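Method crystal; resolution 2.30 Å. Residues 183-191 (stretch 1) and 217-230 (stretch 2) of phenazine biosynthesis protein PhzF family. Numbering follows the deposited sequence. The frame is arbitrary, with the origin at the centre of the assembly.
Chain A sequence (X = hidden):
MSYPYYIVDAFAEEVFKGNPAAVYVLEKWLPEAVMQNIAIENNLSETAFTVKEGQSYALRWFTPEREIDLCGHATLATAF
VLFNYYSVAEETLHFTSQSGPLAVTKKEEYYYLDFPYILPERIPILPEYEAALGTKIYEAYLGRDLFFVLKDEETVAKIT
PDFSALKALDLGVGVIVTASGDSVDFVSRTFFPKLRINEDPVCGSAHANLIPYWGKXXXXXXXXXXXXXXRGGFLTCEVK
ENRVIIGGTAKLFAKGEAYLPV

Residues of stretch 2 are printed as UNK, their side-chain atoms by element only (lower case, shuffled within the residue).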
# COMPACT_ATOMS: atom_id res chain seq x y z
N SER A 183 11.30 17.64 3.80
CA SER A 183 12.41 17.32 2.90
C SER A 183 11.91 16.57 1.65
O SER A 183 12.70 16.20 0.77
CB SER A 183 13.45 16.44 3.62
OG SER A 183 13.96 17.08 4.79
N VAL A 184 10.60 16.35 1.59
CA VAL A 184 9.98 15.64 0.47
C VAL A 184 8.79 16.50 0.00
O VAL A 184 8.44 17.47 0.67
CB VAL A 184 9.53 14.23 0.93
CG1 VAL A 184 8.06 14.21 1.32
CG2 VAL A 184 9.87 13.20 -0.09
N ASP A 185 8.20 16.16 -1.13
CA ASP A 185 7.07 16.96 -1.63
C ASP A 185 5.82 16.90 -0.74
O ASP A 185 5.20 17.93 -0.47
CB ASP A 185 6.74 16.61 -3.09
CG ASP A 185 7.74 17.21 -4.08
OD1 ASP A 185 8.40 18.22 -3.73
OD2 ASP A 185 7.86 16.69 -5.20
N PHE A 186 5.45 15.70 -0.31
CA PHE A 186 4.30 15.54 0.57
C PHE A 186 4.38 14.26 1.39
O PHE A 186 5.01 13.28 0.99
CB PHE A 186 2.99 15.58 -0.23
CG PHE A 186 2.71 14.35 -1.05
CD1 PHE A 186 3.04 14.31 -2.41
CD2 PHE A 186 2.05 13.26 -0.49
CE1 PHE A 186 2.70 13.20 -3.19
CE2 PHE A 186 1.71 12.15 -1.27
CZ PHE A 186 2.03 12.13 -2.62
N VAL A 187 3.75 14.29 2.56
CA VAL A 187 3.72 13.14 3.47
C VAL A 187 2.30 12.72 3.75
O VAL A 187 1.38 13.49 3.57
CB VAL A 187 4.41 13.48 4.80
CG1 VAL A 187 5.91 13.53 4.61
CG2 VAL A 187 3.90 14.81 5.33
N SER A 188 2.12 11.50 4.24
CA SER A 188 0.79 11.01 4.55
C SER A 188 0.84 9.92 5.59
O SER A 188 1.91 9.54 6.07
CB SER A 188 0.11 10.48 3.29
OG SER A 188 0.79 9.36 2.75
N ARG A 189 -0.35 9.48 6.01
CA ARG A 189 -0.55 8.39 6.97
C ARG A 189 -1.96 7.91 6.65
O ARG A 189 -2.84 8.73 6.38
CB ARG A 189 -0.46 8.87 8.42
CG ARG A 189 0.95 9.14 8.89
CD ARG A 189 0.97 9.59 10.33
NE ARG A 189 0.49 8.56 11.25
CZ ARG A 189 0.51 8.67 12.58
NH1 ARG A 189 0.05 7.68 13.32
NH2 ARG A 189 0.96 9.78 13.15
N THR A 190 -2.18 6.61 6.66
CA THR A 190 -3.50 6.09 6.34
C THR A 190 -4.07 5.18 7.42
O THR A 190 -3.40 4.25 7.88
CB THR A 190 -3.50 5.38 4.94
OG1 THR A 190 -2.71 4.19 4.99
CG2 THR A 190 -2.94 6.31 3.87
N PHE A 191 -5.29 5.50 7.87
CA PHE A 191 -5.96 4.73 8.91
C PHE A 191 -7.17 4.00 8.36
O PHE A 191 -7.96 4.57 7.63
CB PHE A 191 -6.40 5.65 10.06
CG PHE A 191 -5.39 6.71 10.42
CD1 PHE A 191 -4.14 6.36 10.93
CD2 PHE A 191 -5.68 8.06 10.23
CE1 PHE A 191 -3.20 7.35 11.24
CE2 PHE A 191 -4.75 9.05 10.53
CZ PHE A 191 -3.50 8.69 11.04
N UNK A 217 -2.12 20.75 -6.85
CA UNK A 217 -1.79 21.81 -5.91
C UNK A 217 -0.34 22.33 -6.02
O UNK A 217 -0.11 23.53 -5.89
c UNK A 217 -1.21 22.27 -2.30
n UNK A 217 -2.41 22.38 1.16
c UNK A 217 -1.68 22.65 0.09
n UNK A 217 -0.70 23.55 0.16
c UNK A 217 -2.15 22.50 -3.48
n UNK A 217 -1.94 22.04 -1.06
c UNK A 217 -2.08 21.36 -4.47
N UNK A 218 0.62 21.42 -6.20
CA UNK A 218 2.03 21.82 -6.32
C UNK A 218 2.43 22.13 -7.75
O UNK A 218 3.50 22.71 -8.00
c UNK A 218 2.96 20.75 -5.75
c UNK A 218 3.15 21.86 -3.52
c UNK A 218 2.92 20.53 -4.24
c UNK A 218 3.98 19.52 -3.84
N UNK A 219 1.58 21.71 -8.69
CA UNK A 219 1.80 21.93 -10.12
C UNK A 219 3.07 21.20 -10.61
O UNK A 219 4.03 21.82 -11.09
n UNK A 219 0.57 22.99 -12.41
c UNK A 219 1.47 23.78 -11.83
o UNK A 219 1.95 24.77 -12.40
c UNK A 219 1.88 23.43 -10.42
N UNK A 220 3.06 19.87 -10.49
CA UNK A 220 4.19 19.02 -10.91
C UNK A 220 3.73 17.70 -11.52
O UNK A 220 2.58 17.26 -11.31
c UNK A 220 5.11 18.73 -9.73
o UNK A 220 7.19 20.55 -7.31
c UNK A 220 5.76 19.96 -9.13
n UNK A 220 6.37 18.46 -7.33
c UNK A 220 6.51 19.68 -7.85
N UNK A 221 4.61 17.09 -12.30
CA UNK A 221 4.33 15.80 -12.93
C UNK A 221 4.94 14.72 -12.05
O UNK A 221 4.40 13.62 -11.93
c UNK A 221 4.64 14.36 -15.00
o UNK A 221 4.54 16.78 -15.16
c UNK A 221 4.99 15.70 -14.34
N UNK A 222 6.08 15.05 -11.44
CA UNK A 222 6.77 14.13 -10.55
C UNK A 222 6.90 14.69 -9.14
O UNK A 222 7.23 15.86 -8.95
c UNK A 222 8.16 13.73 -11.09
o UNK A 222 8.92 14.91 -11.40
c UNK A 222 8.02 12.88 -12.34
N UNK A 223 6.59 13.85 -8.16
CA UNK A 223 6.66 14.24 -6.77
C UNK A 223 7.31 13.18 -5.91
O UNK A 223 7.23 11.99 -6.21
c UNK A 223 3.17 14.72 -7.54
c UNK A 223 4.32 15.49 -6.90
c UNK A 223 3.78 16.48 -5.88
c UNK A 223 5.25 14.51 -6.21
N UNK A 224 7.96 13.62 -4.85
CA UNK A 224 8.59 12.72 -3.91
C UNK A 224 7.64 12.67 -2.69
O UNK A 224 7.08 13.70 -2.28
o UNK A 224 10.00 14.65 -3.33
c UNK A 224 9.99 13.24 -3.52
N UNK A 225 7.39 11.48 -2.17
CA UNK A 225 6.49 11.33 -1.04
C UNK A 225 7.04 10.42 0.06
O UNK A 225 7.98 9.65 -0.17
c UNK A 225 5.16 10.80 -1.51
N UNK A 226 6.46 10.51 1.24
CA UNK A 226 6.88 9.69 2.34
C UNK A 226 5.74 9.48 3.29
O UNK A 226 5.27 10.44 3.90
c UNK A 226 8.06 10.35 3.09
c UNK A 226 9.08 7.89 5.83
c UNK A 226 10.88 8.05 4.23
c UNK A 226 10.14 8.99 3.50
c UNK A 226 8.87 9.38 3.92
c UNK A 226 10.34 7.50 5.40
o UNK A 226 11.08 6.58 6.13
c UNK A 226 8.35 8.82 5.09
N UNK A 227 5.25 8.25 3.38
CA UNK A 227 4.17 7.95 4.29
C UNK A 227 4.82 7.81 5.67
O UNK A 227 5.47 6.80 5.96
c UNK A 227 2.10 6.59 4.53
c UNK A 227 1.19 5.66 3.82
o UNK A 227 0.30 5.08 4.42
n UNK A 227 1.40 5.48 2.51
c UNK A 227 3.45 6.68 3.90
N UNK A 228 4.71 8.88 6.46
CA UNK A 228 5.31 8.95 7.77
C UNK A 228 4.62 8.20 8.93
O UNK A 228 4.23 8.79 9.94
c UNK A 228 5.63 10.44 8.16
c UNK A 228 6.53 10.51 9.40
c UNK A 228 4.35 11.24 8.33
N UNK A 229 4.46 6.92 8.75
CA UNK A 229 3.92 6.01 9.69
C UNK A 229 5.07 5.71 10.70
O UNK A 229 6.23 6.03 10.43
o UNK A 229 4.24 3.91 8.39
c UNK A 229 3.30 4.77 9.03
N UNK A 230 4.77 4.96 11.77
CA UNK A 230 5.92 4.59 12.61
C UNK A 230 7.01 3.91 11.87
O UNK A 230 8.21 4.15 12.06
c UNK A 230 3.53 4.50 12.36
c UNK A 230 5.29 3.79 13.72
c UNK A 230 3.91 4.37 13.82

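Position 217 lies in a helix. Its side chain has three carbons, a nitrogen, then a carbon carrying two more nitrogens. It does not reach stretch 1. This is Arg-217.

Position 218 has four side-chain carbons, forked at the second. One tip lies 4.1 Å from CB of Asp-185. This is Leu-218, and that tip is CD1.

Position 219 leaves the helix with positive phi. It has two side-chain carbons, the second carrying one oxygen and one nitrogen. It touches nothing on stretch 1. This is Asn-219.

Position 220 has three side-chain carbons, the third carrying one oxygen and one nitrogen. The nitrogen lies 3.1 Å from OD2 of Asp-185. One carbon longer than Asn-219, this is Gln-220; its NE2 donates a hydrogen bond to that oxygen.

Position 221 has one side-chain carbon carrying an oxygen and a carbon. It makes no contact with stretch 1. This is Thr-221.

Position 222 repeats that pattern and opens the strand. Its CA-to-CB bond points away from stretch 1, and its side chain does not touch it. This is Thr-222.

Position 223 has four side-chain carbons, forked at the second. One tip sits at the edge of the Phe-186 ring. This is Leu-223; its CD2 is 4.2 Å from CD1 of Phe-186.

Position 224 has one carbon and one oxygen. The oxygen is 3.2 Å from the backbone N of Asp-185. This is Ser-224, and its OG accepts a hydrogen bond from that N.

Position 225 has a single side-chain carbon, over one face of the Phe-186 ring. This is Ala-225. CB is 3.7 Å from the ring centroid, a CH-pi contact.

Position 226 has one carbon, then a six-carbon ring bearing one oxygen. Its CB packs 4.1 Å from CG1 of Val-187, but the end leads away. This is Tyr-226.

Position 227 has three side-chain carbons, the third carrying one oxygen and one nitrogen. The oxygen is 3.2 Å from OG1 of Thr-190. This is Gln-227; its OE1 accepts a hydrogen bond from that hydroxyl.

Position 228 has three side-chain carbons, two of them on the first. One tip is 4.2 Å from CB of Val-187. This is Val-228, and that tip is CG1.

Position 229 has one carbon and one oxygen. Its side chain makes no contact with stretch 1. This is Ser-229.

Position 230 has three carbons closing a ring onto the backbone N. It makes no contact with stretch 1. This is Pro-230.

The contact is a parallel strand pairing. Phe-186 pairs with Ala-225, Val-187 with Tyr-226, and Ser-188 with Gln-227. Phe-186 N donates to Ser-224 O at 3.2 Å, and Tyr-226 N to Phe-186 O at 3.1 Å. Ser-188 N gives Tyr-226 O a weak bond at 3.3 Å. Before the ladder, OD2 of Asp-185 accepts from Ser-224 N at 3.1 Å as well as from Gln-220. Phe-186 and Ala-225 share one face of the sheet; Val-187 and Tyr-226 share the other.

Stretch 2, residues 217-230: RLNQTTLSAYQVSP
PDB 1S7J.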